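Local coordinates for uncharacterized protein (Bacteroides eggerthii, PDB 4FTD) that is of unknown function but pairs a six-bladed beta-propeller with an immunoglobulin-like domain and may take part in carbohydrate metabolism, at residues 116-126 and 396-404. Sequence-based numbering, arbitrary orientation.
Sequences FEKPTVYNFSG and PIYQFKLGG
Phe-400 reaches across from strand 398-401 and lays the far end of its ring against Val-121 and Asn-123 of strand 120-125. With CG anti to the backbone N (chi1 -171°), the ring is carried over the gap, CE2 coming 3.6 Å from Val-121 CG1. Asn-123 OD1 sits 3.6 Å from Phe-400 CE1, the amide turned 66° to the ring, and Ser-125 OG lies at the ring edge. Ser-125 OG donates to Asn-123 OD1 over 2.6 Å, in the carbonyl plane and on a lone pair; the Ser-125 N-H reaches the same oxygen weakly. Replacing Asn-123 with alanine removes OD1 and would probably leave the Ser-125 hydroxyl and N-H without that acceptor and open a gap beside the Phe-400 ring. Water 1 donates to both Ser-125 OG and Lys-401 O; water 2 bridges Gly-126 N and Leu-402 O, which a weak direct hydrogen bond of 3.4 Å also joins. At the other end Ile-397 sets CG2 over one face of the Phe-116 ring, 4.2 Å from its centroid, and Tyr-398 CB packs 3.7 Å from Phe-116 CD1. Tyr-398 OH ends near Pro-119 CB and Val-121 CG2. Strands 120-125 and 398-401 belong to two different antiparallel sheets of the propeller: the first pairs with strand 439-446, whose Val-441 and Phe-445 also meet this cluster, the second with strand 369-374.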
loop_
_atom_site.group_PDB
_atom_site.type_symbol
_atom_site.label_atom_id
_atom_site.label_comp_id
_atom_site.label_asym_id
_atom_site.label_seq_id
_atom_site.Cartn_x
_atom_site.Cartn_y
_atom_site.Cartn_z
ATOM N N PHE A 116 2.814 -3.733 9.589
ATOM C CA PHE A 116 3.507 -4.490 8.552
ATOM C C PHE A 116 4.222 -5.736 9.063
ATOM O O PHE A 116 4.675 -6.539 8.263
ATOM C CB PHE A 116 4.451 -3.587 7.785
ATOM C CG PHE A 116 3.737 -2.534 7.002
ATOM C CD1 PHE A 116 3.091 -2.866 5.824
ATOM C CD2 PHE A 116 3.683 -1.218 7.450
ATOM C CE1 PHE A 116 2.428 -1.902 5.081
ATOM C CE2 PHE A 116 3.022 -0.248 6.714
ATOM C CZ PHE A 116 2.391 -0.593 5.525
ATOM N N GLU A 117 4.269 -5.907 10.383
ATOM C CA GLU A 117 4.827 -7.117 11.021
ATOM C C GLU A 117 3.815 -8.275 11.065
ATOM O O GLU A 117 4.173 -9.369 11.501
ATOM C CB GLU A 117 5.225 -6.832 12.473
ATOM C CG GLU A 117 6.121 -5.639 12.713
ATOM C CD GLU A 117 7.578 -5.989 12.608
ATOM O OE1 GLU A 117 7.993 -6.467 11.528
ATOM O OE2 GLU A 117 8.292 -5.775 13.614
ATOM N N LYS A 118 2.564 -8.030 10.650
ATOM C CA LYS A 118 1.485 -9.024 10.680
ATOM C C LYS A 118 0.799 -9.212 9.303
ATOM O O LYS A 118 -0.422 -9.112 9.194
ATOM C CB LYS A 118 0.465 -8.613 11.747
ATOM C CG LYS A 118 1.047 -8.536 13.156
ATOM C CD LYS A 118 0.076 -7.857 14.116
ATOM C CE LYS A 118 -0.902 -8.822 14.744
ATOM N NZ LYS A 118 -0.326 -9.382 16.012
ATOM N N PRO A 119 1.595 -9.495 8.250
ATOM C CA PRO A 119 1.012 -9.751 6.947
ATOM C C PRO A 119 0.218 -11.040 6.894
ATOM O O PRO A 119 0.573 -12.001 7.552
ATOM C CB PRO A 119 2.237 -9.892 6.038
ATOM C CG PRO A 119 3.303 -10.389 6.924
ATOM C CD PRO A 119 3.056 -9.783 8.267
ATOM N N THR A 120 -0.895 -11.033 6.176
ATOM C CA THR A 120 -1.586 -12.266 5.780
ATOM C C THR A 120 -1.436 -12.242 4.277
ATOM O O THR A 120 -1.910 -11.306 3.601
ATOM C CB THR A 120 -3.051 -12.295 6.193
ATOM O OG1 THR A 120 -3.097 -12.289 7.610
ATOM C CG2 THR A 120 -3.742 -13.576 5.707
ATOM N N VAL A 121 -0.730 -13.230 3.754
ATOM C CA VAL A 121 -0.389 -13.293 2.328
ATOM C C VAL A 121 -1.152 -14.377 1.580
ATOM O O VAL A 121 -1.219 -15.503 2.039
ATOM C CB VAL A 121 1.127 -13.529 2.144
ATOM C CG1 VAL A 121 1.493 -13.560 0.668
ATOM C CG2 VAL A 121 1.914 -12.422 2.849
ATOM N N TYR A 122 -1.726 -14.011 0.432
ATOM C CA TYR A 122 -2.321 -14.949 -0.514
ATOM C C TYR A 122 -1.459 -14.828 -1.762
ATOM O O TYR A 122 -1.555 -13.854 -2.540
ATOM C CB TYR A 122 -3.783 -14.618 -0.773
ATOM C CG TYR A 122 -4.570 -14.579 0.507
ATOM C CD1 TYR A 122 -4.922 -15.754 1.183
ATOM C CD2 TYR A 122 -4.935 -13.369 1.070
ATOM C CE1 TYR A 122 -5.642 -15.713 2.378
ATOM C CE2 TYR A 122 -5.638 -13.316 2.260
ATOM C CZ TYR A 122 -5.990 -14.470 2.910
ATOM O OH TYR A 122 -6.717 -14.309 4.062
ATOM N N ASN A 123 -0.591 -15.813 -1.930
ATOM C CA ASN A 123 0.459 -15.783 -2.931
ATOM C C ASN A 123 0.186 -16.588 -4.193
ATOM O O ASN A 123 -0.046 -17.786 -4.116
ATOM C CB ASN A 123 1.733 -16.305 -2.313
ATOM C CG ASN A 123 2.907 -16.206 -3.266
ATOM O OD1 ASN A 123 3.004 -15.278 -4.060
ATOM N ND2 ASN A 123 3.810 -17.141 -3.159
ATOM N N PHE A 124 0.245 -15.904 -5.336
ATOM C CA PHE A 124 0.125 -16.543 -6.669
ATOM C C PHE A 124 1.341 -16.183 -7.529
ATOM O O PHE A 124 1.204 -15.889 -8.718
ATOM C CB PHE A 124 -1.220 -16.248 -7.335
ATOM C CG PHE A 124 -2.374 -16.763 -6.517
ATOM C CD1 PHE A 124 -2.861 -16.007 -5.445
ATOM C CD2 PHE A 124 -2.876 -18.041 -6.727
ATOM C CE1 PHE A 124 -3.846 -16.491 -4.627
ATOM C CE2 PHE A 124 -3.868 -18.537 -5.909
ATOM C CZ PHE A 124 -4.354 -17.771 -4.851
ATOM N N SER A 125 2.512 -16.278 -6.885
ATOM C CA SER A 125 3.820 -16.001 -7.489
ATOM C C SER A 125 4.795 -17.061 -7.042
ATOM O O SER A 125 4.430 -17.916 -6.242
ATOM C CB SER A 125 4.338 -14.601 -7.123
ATOM O OG SER A 125 4.839 -14.505 -5.789
ATOM N N GLY A 126 6.028 -16.989 -7.561
ATOM C CA GLY A 126 7.118 -17.868 -7.176
ATOM C C GLY A 126 6.726 -19.288 -7.463
ATOM O O GLY A 126 6.227 -19.576 -8.539
ATOM N N PRO A 396 12.315 0.187 1.906
ATOM C CA PRO A 396 10.869 0.021 2.056
ATOM C C PRO A 396 10.527 -0.460 3.472
ATOM O O PRO A 396 11.348 -1.100 4.109
ATOM C CB PRO A 396 10.513 -1.049 1.024
ATOM C CG PRO A 396 11.781 -1.690 0.641
ATOM C CD PRO A 396 12.877 -0.693 0.870
ATOM N N ILE A 397 9.353 -0.092 3.974
ATOM C CA ILE A 397 8.850 -0.576 5.257
ATOM C C ILE A 397 8.260 -1.999 5.096
ATOM O O ILE A 397 8.062 -2.687 6.065
ATOM C CB ILE A 397 7.829 0.417 5.852
ATOM C CG1 ILE A 397 7.510 0.091 7.308
ATOM C CG2 ILE A 397 6.551 0.450 5.041
ATOM C CD1 ILE A 397 6.661 1.149 7.977
ATOM N N TYR A 398 7.985 -2.441 3.870
ATOM C CA TYR A 398 7.508 -3.814 3.613
ATOM C C TYR A 398 7.895 -4.215 2.191
ATOM O O TYR A 398 7.844 -3.386 1.294
ATOM C CB TYR A 398 5.974 -3.932 3.774
ATOM C CG TYR A 398 5.460 -5.324 3.478
ATOM C CD1 TYR A 398 5.620 -6.352 4.404
ATOM C CD2 TYR A 398 4.872 -5.631 2.242
ATOM C CE1 TYR A 398 5.185 -7.643 4.127
ATOM C CE2 TYR A 398 4.445 -6.923 1.952
ATOM C CZ TYR A 398 4.591 -7.918 2.894
ATOM O OH TYR A 398 4.182 -9.187 2.598
ATOM N N GLN A 399 8.275 -5.480 2.003
ATOM C CA GLN A 399 8.640 -6.013 0.699
ATOM C C GLN A 399 8.126 -7.429 0.566
ATOM O O GLN A 399 8.222 -8.210 1.515
ATOM C CB GLN A 399 10.153 -6.061 0.546
ATOM C CG GLN A 399 10.635 -6.472 -0.837
ATOM C CD GLN A 399 12.134 -6.566 -0.912
ATOM O OE1 GLN A 399 12.748 -7.392 -0.246
ATOM N NE2 GLN A 399 12.726 -5.730 -1.724
ATOM N N PHE A 400 7.554 -7.743 -0.593
ATOM C CA PHE A 400 7.184 -9.106 -0.919
ATOM C C PHE A 400 7.760 -9.388 -2.296
ATOM O O PHE A 400 7.339 -8.805 -3.274
ATOM C CB PHE A 400 5.678 -9.372 -0.886
ATOM C CG PHE A 400 5.359 -10.838 -1.028
ATOM C CD1 PHE A 400 5.286 -11.426 -2.285
ATOM C CD2 PHE A 400 5.212 -11.642 0.098
ATOM C CE1 PHE A 400 5.051 -12.788 -2.426
ATOM C CE2 PHE A 400 4.975 -13.010 -0.035
ATOM C CZ PHE A 400 4.912 -13.582 -1.301
ATOM N N LYS A 401 8.745 -10.262 -2.340
ATOM C CA LYS A 401 9.421 -10.632 -3.558
ATOM C C LYS A 401 8.580 -11.619 -4.354
ATOM O O LYS A 401 8.199 -12.666 -3.823
ATOM C CB LYS A 401 10.759 -11.239 -3.183
ATOM C CG LYS A 401 11.807 -10.203 -2.811
ATOM C CD LYS A 401 13.110 -10.906 -2.489
ATOM C CE LYS A 401 14.270 -10.312 -3.251
ATOM N NZ LYS A 401 14.223 -10.515 -4.744
ATOM N N LEU A 402 8.331 -11.303 -5.633
ATOM C CA LEU A 402 7.472 -12.105 -6.501
ATOM C C LEU A 402 8.248 -13.218 -7.220
ATOM O O LEU A 402 7.650 -14.047 -7.881
ATOM C CB LEU A 402 6.744 -11.198 -7.517
ATOM C CG LEU A 402 5.806 -10.096 -6.995
ATOM C CD1 LEU A 402 5.463 -9.061 -8.079
ATOM C CD2 LEU A 402 4.572 -10.766 -6.441
ATOM N N GLY A 403 9.577 -13.214 -7.114
ATOM C CA GLY A 403 10.413 -14.191 -7.822
ATOM C C GLY A 403 10.528 -13.848 -9.305
ATOM O O GLY A 403 10.085 -12.794 -9.775
ATOM N N GLY A 404 11.132 -14.761 -10.031
ATOM C CA GLY A 404 11.338 -14.623 -11.452
ATOM C C GLY A 404 12.638 -13.891 -11.685
ATOM O O GLY A 404 13.446 -13.720 -10.789
HETATM O O HOH W 1 7.266 -15.019 -4.785
HETATM O O HOH W 2 7.571 -15.884 -9.704
#